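Lysin (Bacillus phage PBC5, PDB 6ILU) probably binds the bacterial cell wall through an SH3b-type cell-wall-binding domain, so directing the phage endolysin to the peptidoglycan it is expected to cut. Local coordinates at residues V6-E10 against V135-A139; D57-L63 against Y71-I77; V92-P98 against N127-K131. All coordinates share one frame; numbering follows the deposited sequence.

Contact 1 (6-10 against 135-139) lays the first modelled residues beside the last strand. The loop it closes contains the other two contacts. Contact 2 (57-63 against 71-77) and contact 3 (92-98 against 127-131) follow one another along the chain, on opposite sides of its centre, with centres about 24 Å apart and nearest atoms about 12 Å apart. Contacts 1 and 3 touch: Val135 CG1 packs 3.9 Å from Ile130 CG2, and the two contacts' centres are about 16 Å apart. Contact 2 lies about 21 Å from contact 1, centre to centre, but strands 75-84 and 135-138 are neighbours in one sheet. Contacts 1 and 3 each bind a sulfate, probably from the crystallisation liquor.

Contact 1 (V6-E10 against V135-A139); sequences VSEPE and VTITA. With SO4 (sulfate ion), chain G.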
loop_
_atom_site.group_PDB
_atom_site.type_symbol
_atom_site.label_atom_id
_atom_site.label_comp_id
_atom_site.label_asym_id
_atom_site.label_seq_id
_atom_site.Cartn_x
_atom_site.Cartn_y
_atom_site.Cartn_z
ATOM N N VAL A 6 -15.180 10.266 0.571
ATOM C CA VAL A 6 -14.144 10.888 -0.254
ATOM C C VAL A 6 -12.851 10.083 -0.053
ATOM O O VAL A 6 -12.481 9.696 1.067
ATOM C CB VAL A 6 -13.930 12.395 0.085
ATOM C CG1 VAL A 6 -12.907 13.022 -0.838
ATOM C CG2 VAL A 6 -15.218 13.163 -0.049
ATOM N N SER A 7 -12.176 9.803 -1.153
ATOM C CA SER A 7 -11.004 8.943 -1.093
ATOM C C SER A 7 -9.768 9.721 -0.671
ATOM O O SER A 7 -9.656 10.935 -0.912
ATOM C CB SER A 7 -10.735 8.242 -2.444
ATOM O OG SER A 7 -11.760 7.298 -2.748
ATOM N N GLU A 8 -8.856 9.024 -0.012
ATOM C CA GLU A 8 -7.531 9.585 0.268
ATOM C C GLU A 8 -6.837 9.879 -1.057
ATOM O O GLU A 8 -6.647 8.989 -1.879
ATOM C CB GLU A 8 -6.687 8.611 1.105
ATOM C CG GLU A 8 -7.221 8.350 2.512
ATOM C CD GLU A 8 -7.053 9.560 3.420
ATOM O OE1 GLU A 8 -6.252 10.463 3.077
ATOM O OE2 GLU A 8 -7.720 9.600 4.481
ATOM N N PRO A 9 -6.424 11.131 -1.275
ATOM C CA PRO A 9 -5.861 11.437 -2.588
ATOM C C PRO A 9 -4.472 10.855 -2.836
ATOM O O PRO A 9 -4.065 10.766 -4.000
ATOM C CB PRO A 9 -5.813 12.967 -2.596
ATOM C CG PRO A 9 -5.807 13.359 -1.181
ATOM C CD PRO A 9 -6.614 12.330 -0.450
ATOM N N GLU A 10 -3.733 10.472 -1.789
ATOM C CA GLU A 10 -2.409 9.901 -2.013
ATOM C C GLU A 10 -2.211 8.814 -0.975
ATOM O O GLU A 10 -2.881 8.840 0.061
ATOM C CB GLU A 10 -1.288 10.921 -1.884
ATOM C CG GLU A 10 -1.241 11.606 -0.528
ATOM C CD GLU A 10 -0.094 12.641 -0.395
ATOM O OE1 GLU A 10 0.642 12.880 -1.393
ATOM O OE2 GLU A 10 0.063 13.194 0.726
ATOM N N VAL A 135 -13.968 2.646 -7.053
ATOM C CA VAL A 135 -13.842 2.284 -5.639
ATOM C C VAL A 135 -13.630 3.493 -4.758
ATOM O O VAL A 135 -13.237 4.554 -5.231
ATOM C CB VAL A 135 -12.633 1.325 -5.424
ATOM C CG1 VAL A 135 -12.917 -0.058 -6.075
ATOM C CG2 VAL A 135 -11.318 1.970 -5.926
ATOM N N THR A 136 -13.899 3.344 -3.459
ATOM C CA THR A 136 -13.413 4.287 -2.472
ATOM C C THR A 136 -12.139 3.721 -1.836
ATOM O O THR A 136 -11.999 2.494 -1.680
ATOM C CB THR A 136 -14.442 4.573 -1.376
ATOM O OG1 THR A 136 -14.922 3.345 -0.790
ATOM C CG2 THR A 136 -15.689 5.350 -1.969
ATOM N N ILE A 137 -11.218 4.618 -1.482
ATOM C CA ILE A 137 -9.954 4.250 -0.827
ATOM C C ILE A 137 -9.885 5.131 0.386
ATOM O O ILE A 137 -9.749 6.342 0.244
ATOM C CB ILE A 137 -8.727 4.492 -1.718
ATOM C CG1 ILE A 137 -8.830 3.694 -3.023
ATOM C CG2 ILE A 137 -7.376 4.213 -0.937
ATOM C CD1 ILE A 137 -7.720 4.028 -4.070
ATOM N N THR A 138 -10.076 4.555 1.576
ATOM C CA THR A 138 -10.268 5.389 2.774
ATOM C C THR A 138 -9.413 4.882 3.943
ATOM O O THR A 138 -8.933 3.762 3.898
ATOM C CB THR A 138 -11.753 5.421 3.212
ATOM O OG1 THR A 138 -12.212 4.086 3.411
ATOM C CG2 THR A 138 -12.655 6.116 2.141
ATOM N N ALA A 139 -9.238 5.694 4.978
ATOM C CA ALA A 139 -8.304 5.344 6.068
ATOM C C ALA A 139 -8.818 4.144 6.876
ATOM O O ALA A 139 -8.023 3.381 7.435
ATOM C CB ALA A 139 -8.065 6.547 6.985
HETATM S S SO4 G . -14.354 9.446 -3.938
HETATM O O1 SO4 G . -13.853 8.088 -3.719
HETATM O O2 SO4 G . -13.286 10.439 -3.763
HETATM O O3 SO4 G . -15.434 9.708 -2.988
HETATM O O4 SO4 G . -14.875 9.537 -5.301
HETATM O O HOH W 1 -10.601 6.034 -5.096
HETATM O O HOH W 2 -10.170 8.370 4.707
#
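Ser7 and Glu8 dock on the backbone of Ile137 through two hydrogen bonds. Ile137 N donates to Ser7 OG at 3.0 Å. Glu8 N donates to Ile137 O at 2.8 Å and meets this oxygen almost head-on, with a C=O...N angle of 168°. Ser7 CA adds a CA-H...O contact to Ile137 O. The side chain of Ser7 thus stands in for a backbone carbonyl at one end of Ile137, while the backbone of Glu8 serves the other. Ser7 OG lies beside its own backbone N, chi1 -67°.

A sulfate accepts from Ser7 N through O2 at 2.9 Å. Its O1 also approaches Ser7 OG, but the modelled separation is doubtfully short. One water donates to Ser7 OG. A second water donates to Glu8 OE2 and accepts from Ala139 N. The Glu8 chain bends at chi2, -71°, which turns its carboxylate back toward Ala139.

Two methyls make van der Waals contacts with oxygens: Thr138 CG2 reaches Val6 O at 3.7 Å, and Ala139 CB lies 4.0 Å from Glu8 OE2. No pair of apolar side chains meets across the two segments. Thr138 OG1 bonds instead to Lys140 O.

The 6-10 segment runs along one edge of strand 135-138, within what is probably an SH3b-type domain. On its other edge, the strand pairs with strand 75-84 through Thr136 and Thr138. Across this contact the direct bonds all go to Ile137; Arg117 adds another from outside, to Glu8 O. Polar bonds thus join the start of the modelled chain to its last strand, with little hydrophobic contact between the two segments.

Contact 2 (D57-L63 against Y71-I77); sequences DKDMICL and YNKHFTI
Met60 lays its terminal methyl over the ring of Tyr71. CE stands 3.8 Å from the ring centroid and only 3° off the normal, so this is a CH-pi contact over the middle of the face. SD lies obliquely to the same ring, 4.4 Å from its centroid, which makes this a Met-aromatic contact as well. Met60 CG touches the rim at Tyr71 CD1. The bend at chi3, 88°, brings the methyl back over the ring. A water lies over the opposite face, toward the rim.

The backbones of Met60 and Tyr71 form an antiparallel non-hydrogen-bonded pair. Beside it, Asn72 N donates to Asp59 O at 3.1 Å, from above the carbonyl plane. The side chain of Asn72 packs against Asp59 CB and Ile61 CG2.

Ile61 carries the apolar part. Its CD1 sits over a face of the Phe75 ring, 4.3 Å from the centroid, and meets Ile77 CD1 tip to tip at 3.9 Å. Leu63 CD1 approaches Phe75 more loosely. Ala15 of strand 13-17 touches Ile61, Phe75 and Ile77, and Val48 touches Ile61 and Leu63.

At the other end, a water donates to both Asp57 O and Asp59 O and accepts from Lys73 N. Another water links Asp57 O to Lys73 NZ. Asp57 OD2 and Lys73 NZ form a long salt bridge of 4.0 Å.

The chemistry thus grades from an apolar core at Ile61 to a hydrated, charged margin at Asp57. The long ion pair probably adds little; ring packing, one backbone bond and bridging water join strand 60-62 to the 3-10 turn that leads into strand 75-84, a layout consistent with an SH3-like barrel.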
loop_
_atom_site.group_PDB
_atom_site.type_symbol
_atom_site.label_atom_id
_atom_site.label_comp_id
_atom_site.label_asym_id
_atom_site.label_seq_id
_atom_site.Cartn_x
_atom_site.Cartn_y
_atom_site.Cartn_z
ATOM N N ASP A 57 8.899 -11.572 5.742
ATOM C CA ASP A 57 9.840 -10.654 6.355
ATOM C C ASP A 57 10.479 -9.730 5.366
ATOM O O ASP A 57 11.064 -8.718 5.758
ATOM C CB ASP A 57 10.939 -11.426 7.099
ATOM C CG ASP A 57 10.658 -11.559 8.576
ATOM O OD1 ASP A 57 9.498 -11.360 8.993
ATOM O OD2 ASP A 57 11.593 -11.885 9.336
ATOM N N LYS A 58 10.402 -10.058 4.074
ATOM C CA LYS A 58 11.070 -9.234 3.063
ATOM C C LYS A 58 10.182 -8.104 2.562
ATOM O O LYS A 58 10.649 -7.264 1.777
ATOM C CB LYS A 58 11.519 -10.070 1.848
ATOM C CG LYS A 58 12.547 -11.149 2.204
ATOM C CD LYS A 58 13.000 -11.939 0.997
ATOM C CE LYS A 58 13.712 -13.234 1.396
ATOM N NZ LYS A 58 14.914 -13.022 2.268
ATOM N N ASP A 59 8.929 -8.057 3.012
ATOM C CA ASP A 59 8.046 -6.935 2.655
ATOM C C ASP A 59 8.611 -5.613 3.160
ATOM O O ASP A 59 9.071 -5.524 4.332
ATOM C CB ASP A 59 6.630 -7.094 3.239
ATOM C CG ASP A 59 5.818 -8.189 2.576
ATOM O OD1 ASP A 59 6.155 -8.640 1.477
ATOM O OD2 ASP A 59 4.799 -8.621 3.170
ATOM N N MET A 60 8.540 -4.601 2.278
ATOM C CA MET A 60 8.924 -3.230 2.641
ATOM C C MET A 60 7.865 -2.195 2.283
ATOM O O MET A 60 7.031 -2.411 1.356
ATOM C CB MET A 60 10.263 -2.850 1.963
ATOM C CG MET A 60 11.367 -3.816 2.397
ATOM S SD MET A 60 12.988 -3.290 1.877
ATOM C CE MET A 60 13.474 -2.239 3.267
ATOM N N ILE A 61 7.887 -1.058 2.991
ATOM C CA ILE A 61 6.967 0.038 2.703
ATOM C C ILE A 61 7.794 1.284 2.450
ATOM O O ILE A 61 8.858 1.448 3.018
ATOM C CB ILE A 61 5.985 0.323 3.863
ATOM C CG1 ILE A 61 6.714 0.293 5.222
ATOM C CG2 ILE A 61 4.809 -0.694 3.866
ATOM C CD1 ILE A 61 5.830 0.839 6.379
ATOM N N CYS A 62 7.299 2.136 1.544
ATOM C CA CYS A 62 8.017 3.331 1.142
ATOM C C CYS A 62 7.390 4.539 1.831
ATOM O O CYS A 62 6.188 4.815 1.637
ATOM C CB CYS A 62 7.938 3.487 -0.363
ATOM S SG CYS A 62 9.086 4.859 -0.844
ATOM N N LEU A 63 8.176 5.259 2.626
ATOM C CA LEU A 63 7.654 6.437 3.342
ATOM C C LEU A 63 7.887 7.757 2.605
ATOM O O LEU A 63 7.640 8.828 3.147
ATOM C CB LEU A 63 8.284 6.524 4.758
ATOM C CG LEU A 63 8.081 5.238 5.558
ATOM C CD1 LEU A 63 8.662 5.409 6.955
ATOM C CD2 LEU A 63 6.584 4.840 5.628
ATOM N N TYR A 71 11.377 -1.899 6.464
ATOM C CA TYR A 71 10.685 -3.195 6.572
ATOM C C TYR A 71 9.335 -3.080 7.280
ATOM O O TYR A 71 9.251 -2.479 8.363
ATOM C CB TYR A 71 11.567 -4.209 7.311
ATOM C CG TYR A 71 12.760 -4.668 6.526
ATOM C CD1 TYR A 71 12.611 -5.529 5.446
ATOM C CD2 TYR A 71 14.044 -4.249 6.857
ATOM C CE1 TYR A 71 13.720 -5.969 4.707
ATOM C CE2 TYR A 71 15.143 -4.691 6.123
ATOM C CZ TYR A 71 14.974 -5.555 5.061
ATOM O OH TYR A 71 16.075 -6.018 4.379
ATOM N N ASN A 72 8.292 -3.705 6.692
ATOM C CA ASN A 72 6.969 -3.719 7.326
ATOM C C ASN A 72 7.021 -4.190 8.758
ATOM O O ASN A 72 6.238 -3.725 9.582
ATOM C CB ASN A 72 5.976 -4.633 6.582
ATOM C CG ASN A 72 5.696 -4.161 5.167
ATOM O OD1 ASN A 72 6.565 -3.567 4.512
ATOM N ND2 ASN A 72 4.475 -4.412 4.692
ATOM N N LYS A 73 7.907 -5.149 9.048
ATOM C CA LYS A 73 7.914 -5.803 10.357
ATOM C C LYS A 73 8.275 -4.821 11.496
ATOM O O LYS A 73 8.024 -5.136 12.665
ATOM C CB LYS A 73 8.897 -6.996 10.350
ATOM C CG LYS A 73 10.336 -6.606 10.168
ATOM C CD LYS A 73 11.220 -7.823 9.976
ATOM C CE LYS A 73 12.638 -7.372 9.649
ATOM N NZ LYS A 73 13.634 -8.497 9.678
ATOM N N HIS A 74 8.799 -3.647 11.149
ATOM C CA HIS A 74 9.170 -2.671 12.172
ATOM C C HIS A 74 8.018 -1.726 12.483
ATOM O O HIS A 74 8.200 -0.807 13.259
ATOM C CB HIS A 74 10.409 -1.852 11.724
ATOM C CG HIS A 74 11.647 -2.683 11.561
ATOM N ND1 HIS A 74 11.941 -3.761 12.373
ATOM C CD2 HIS A 74 12.653 -2.608 10.659
ATOM C CE1 HIS A 74 13.087 -4.299 11.995
ATOM N NE2 HIS A 74 13.537 -3.622 10.948
ATOM N N PHE A 75 6.852 -1.931 11.847
ATOM C CA PHE A 75 5.700 -1.016 12.028
ATOM C C PHE A 75 4.394 -1.730 12.295
ATOM O O PHE A 75 4.265 -2.900 11.948
ATOM C CB PHE A 75 5.477 -0.141 10.762
ATOM C CG PHE A 75 6.675 0.696 10.387
ATOM C CD1 PHE A 75 6.779 1.994 10.842
ATOM C CD2 PHE A 75 7.719 0.144 9.663
ATOM C CE1 PHE A 75 7.904 2.779 10.535
ATOM C CE2 PHE A 75 8.855 0.878 9.386
ATOM C CZ PHE A 75 8.936 2.219 9.799
ATOM N N THR A 76 3.433 -1.044 12.925
ATOM C CA THR A 76 2.034 -1.462 12.811
ATOM C C THR A 76 1.448 -0.581 11.707
ATOM O O THR A 76 1.678 0.652 11.679
ATOM C CB THR A 76 1.250 -1.327 14.126
ATOM O OG1 THR A 76 1.395 -0.007 14.628
ATOM C CG2 THR A 76 1.821 -2.259 15.169
ATOM N N ILE A 77 0.769 -1.205 10.736
ATOM C CA ILE A 77 0.354 -0.465 9.518
ATOM C C ILE A 77 -1.153 -0.529 9.414
ATOM O O ILE A 77 -1.735 -1.627 9.512
ATOM C CB ILE A 77 0.977 -1.043 8.241
ATOM C CG1 ILE A 77 2.514 -1.054 8.376
ATOM C CG2 ILE A 77 0.512 -0.270 6.981
ATOM C CD1 ILE A 77 3.211 -1.931 7.340
HETATM O O HOH W 3 9.041 -6.824 6.676
HETATM O O HOH W 4 13.827 -8.899 6.956
#

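Contact 3 (V92-P98 against N127-K131); sequences VNFYDGP and NRWIK. With SO4 (sulfate ion), chain C; EDO (1,2-ethanediol), chain L; EDO (1,2-ethanediol), chain I; EDO (1,2-ethanediol), chain H.
Trp129 meets Gly97 and Pro98 over one face of its indole. Gly97 CA stands 3.5 Å from the centroid of the five-membered ring, and Pro98 CD stands 3.9 Å from that of the six-membered ring. Both are CH-pi contacts. Phe94 offers a face to the aliphatic stem of Arg128, whose CD lies 3.8 Å from the ring centroid. Val92 CG1 packs on Ile130 CG2 at 3.5 Å.

Tyr95 and Trp129 form an antiparallel hydrogen-bonded pair. Asn127 holds the indole: its OD1 accepts from Trp129 NE1 at 2.9 Å and lies in the indole plane, while the N-H comes from above the Asn127 carbonyl plane. Asn127 ND2 donates to Asp96 O. With chi1 at -167° the Asn127 amide swings away from its own N and lies between the indole N-H and Asp96 O.

Further out, Tyr95 OH, Asn93 ND2 and Lys131 NZ bond one sulfate, joined by His134. Arg128 NE bonds Gly125 O, and its terminal nitrogens meet an ethanediol.

The contact packs two small sheets of one lobe, consistent with an SH3b-type domain. Strand 92-95 pairs with 102-106, and strand 129-131 with 121-123. Val118 and Tyr121, from strands 116-118 and 121-123, lie against Trp129.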
loop_
_atom_site.group_PDB
_atom_site.type_symbol
_atom_site.label_atom_id
_atom_site.label_comp_id
_atom_site.label_asym_id
_atom_site.label_seq_id
_atom_site.Cartn_x
_atom_site.Cartn_y
_atom_site.Cartn_z
ATOM N N VAL A 92 -16.910 -5.454 -10.823
ATOM C CA VAL A 92 -15.884 -4.436 -11.019
ATOM C C VAL A 92 -14.658 -5.137 -11.610
ATOM O O VAL A 92 -14.154 -6.100 -11.016
ATOM C CB VAL A 92 -15.508 -3.734 -9.699
ATOM C CG1 VAL A 92 -14.332 -2.747 -9.916
ATOM C CG2 VAL A 92 -16.763 -3.005 -9.123
ATOM N N ASN A 93 -14.216 -4.660 -12.776
ATOM C CA ASN A 93 -13.119 -5.322 -13.472
ATOM C C ASN A 93 -11.772 -5.068 -12.809
ATOM O O ASN A 93 -11.526 -3.978 -12.299
ATOM C CB ASN A 93 -13.025 -4.808 -14.890
ATOM C CG ASN A 93 -14.241 -5.203 -15.736
ATOM O OD1 ASN A 93 -14.793 -6.286 -15.553
ATOM N ND2 ASN A 93 -14.615 -4.342 -16.653
ATOM N N PHE A 94 -10.874 -6.040 -12.915
ATOM C CA PHE A 94 -9.485 -5.792 -12.537
ATOM C C PHE A 94 -8.544 -6.282 -13.628
ATOM O O PHE A 94 -8.889 -7.195 -14.464
ATOM C CB PHE A 94 -9.108 -6.421 -11.132
ATOM C CG PHE A 94 -9.259 -7.919 -11.012
ATOM C CD1 PHE A 94 -8.274 -8.773 -11.456
ATOM C CD2 PHE A 94 -10.410 -8.465 -10.421
ATOM C CE1 PHE A 94 -8.413 -10.145 -11.345
ATOM C CE2 PHE A 94 -10.571 -9.839 -10.286
ATOM C CZ PHE A 94 -9.561 -10.689 -10.745
ATOM N N TYR A 95 -7.331 -5.703 -13.573
ATOM C CA TYR A 95 -6.349 -5.813 -14.659
ATOM C C TYR A 95 -5.011 -6.276 -14.114
ATOM O O TYR A 95 -4.784 -6.245 -12.890
ATOM C CB TYR A 95 -6.176 -4.453 -15.379
ATOM C CG TYR A 95 -7.495 -3.992 -15.976
ATOM C CD1 TYR A 95 -7.811 -4.275 -17.301
ATOM C CD2 TYR A 95 -8.428 -3.314 -15.197
ATOM C CE1 TYR A 95 -9.061 -3.867 -17.850
ATOM C CE2 TYR A 95 -9.681 -2.893 -15.749
ATOM C CZ TYR A 95 -9.958 -3.201 -17.049
ATOM O OH TYR A 95 -11.166 -2.808 -17.585
ATOM N N ASP A 96 -4.113 -6.690 -14.995
ATOM C CA ASP A 96 -2.787 -7.147 -14.485
ATOM C C ASP A 96 -1.745 -6.038 -14.253
ATOM O O ASP A 96 -0.567 -6.311 -13.918
ATOM C CB ASP A 96 -2.241 -8.239 -15.408
ATOM C CG ASP A 96 -1.726 -7.731 -16.751
ATOM O OD1 ASP A 96 -1.882 -6.552 -17.095
ATOM O OD2 ASP A 96 -1.151 -8.561 -17.493
ATOM N N GLY A 97 -2.179 -4.807 -14.374
ATOM C CA GLY A 97 -1.372 -3.652 -13.993
ATOM C C GLY A 97 -2.198 -2.446 -14.332
ATOM O O GLY A 97 -3.258 -2.559 -14.935
ATOM N N PRO A 98 -1.700 -1.260 -13.992
ATOM C CA PRO A 98 -2.336 -0.025 -14.448
ATOM C C PRO A 98 -2.484 -0.025 -15.976
ATOM O O PRO A 98 -1.485 -0.218 -16.688
ATOM C CB PRO A 98 -1.349 1.070 -14.010
ATOM C CG PRO A 98 -0.488 0.429 -13.021
ATOM C CD PRO A 98 -0.420 -1.032 -13.301
ATOM N N ASN A 127 -1.876 -8.845 -7.353
ATOM C CA ASN A 127 -1.656 -8.227 -8.662
ATOM C C ASN A 127 -2.978 -8.028 -9.426
ATOM O O ASN A 127 -3.147 -8.496 -10.562
ATOM C CB ASN A 127 -0.736 -9.028 -9.564
ATOM C CG ASN A 127 -0.274 -8.190 -10.775
ATOM O OD1 ASN A 127 0.210 -7.054 -10.587
ATOM N ND2 ASN A 127 -0.405 -8.744 -12.017
ATOM N N ARG A 128 -3.908 -7.403 -8.745
ATOM C CA ARG A 128 -5.250 -7.133 -9.276
ATOM C C ARG A 128 -5.519 -5.654 -9.195
ATOM O O ARG A 128 -5.677 -5.106 -8.089
ATOM C CB ARG A 128 -6.304 -7.916 -8.485
ATOM C CG ARG A 128 -6.115 -9.420 -8.650
ATOM C CD ARG A 128 -7.225 -10.165 -7.853
ATOM N NE ARG A 128 -7.070 -9.865 -6.417
ATOM C CZ ARG A 128 -7.998 -10.121 -5.479
ATOM N NH1 ARG A 128 -9.158 -10.684 -5.823
ATOM N NH2 ARG A 128 -7.751 -9.785 -4.201
ATOM N N TRP A 129 -5.511 -5.022 -10.364
ATOM C CA TRP A 129 -5.534 -3.540 -10.433
ATOM C C TRP A 129 -6.906 -3.073 -10.904
ATOM O O TRP A 129 -7.379 -3.488 -11.979
ATOM C CB TRP A 129 -4.464 -3.033 -11.376
ATOM C CG TRP A 129 -3.096 -3.366 -10.878
ATOM C CD1 TRP A 129 -2.431 -4.584 -10.993
ATOM C CD2 TRP A 129 -2.186 -2.467 -10.231
ATOM N NE1 TRP A 129 -1.170 -4.483 -10.421
ATOM C CE2 TRP A 129 -0.993 -3.187 -9.977
ATOM C CE3 TRP A 129 -2.269 -1.117 -9.843
ATOM C CZ2 TRP A 129 0.114 -2.600 -9.346
ATOM C CZ3 TRP A 129 -1.157 -0.530 -9.201
ATOM C CH2 TRP A 129 0.014 -1.280 -8.973
ATOM N N ILE A 130 -7.522 -2.204 -10.110
ATOM C CA ILE A 130 -8.871 -1.634 -10.400
ATOM C C ILE A 130 -8.788 -0.133 -10.620
ATOM O O ILE A 130 -8.057 0.569 -9.921
ATOM C CB ILE A 130 -9.820 -1.938 -9.204
ATOM C CG1 ILE A 130 -9.959 -3.463 -9.057
ATOM C CG2 ILE A 130 -11.207 -1.203 -9.348
ATOM C CD1 ILE A 130 -10.876 -3.966 -7.885
ATOM N N LYS A 131 -9.563 0.384 -11.556
ATOM C CA LYS A 131 -9.601 1.825 -11.755
ATOM C C LYS A 131 -10.133 2.499 -10.502
ATOM O O LYS A 131 -11.178 2.073 -9.958
ATOM C CB LYS A 131 -10.521 2.192 -12.918
ATOM C CG LYS A 131 -9.977 1.806 -14.274
ATOM C CD LYS A 131 -10.945 2.181 -15.388
ATOM C CE LYS A 131 -10.567 1.520 -16.710
ATOM N NZ LYS A 131 -11.642 1.791 -17.707
HETATM S S SO4 C . -13.490 -0.669 -16.488
HETATM O O1 SO4 C . -12.622 -0.688 -17.652
HETATM O O2 SO4 C . -12.805 -1.055 -15.262
HETATM O O3 SO4 C . -13.970 0.725 -16.410
HETATM O O4 SO4 C . -14.592 -1.585 -16.723
HETATM C C1 EDO L . 1.511 -4.282 -16.753
HETATM O O1 EDO L . 1.646 -3.198 -15.844
HETATM C C2 EDO L . 0.225 -4.090 -17.550
HETATM O O2 EDO L . -0.007 -5.213 -18.428
HETATM C C1 EDO I . -11.691 -11.909 -3.007
HETATM O O1 EDO I . -11.702 -11.147 -4.243
HETATM C C2 EDO I . -10.338 -12.536 -2.712
HETATM O O2 EDO I . -9.301 -11.582 -2.356
HETATM C C1 EDO H . 0.710 -7.162 -4.402
HETATM O O1 EDO H . -0.231 -7.395 -5.456
HETATM C C2 EDO H . 1.089 -8.464 -3.703
HETATM O O2 EDO H . -0.038 -9.331 -3.542
HETATM O O HOH W 5 -11.530 -1.265 -13.058
#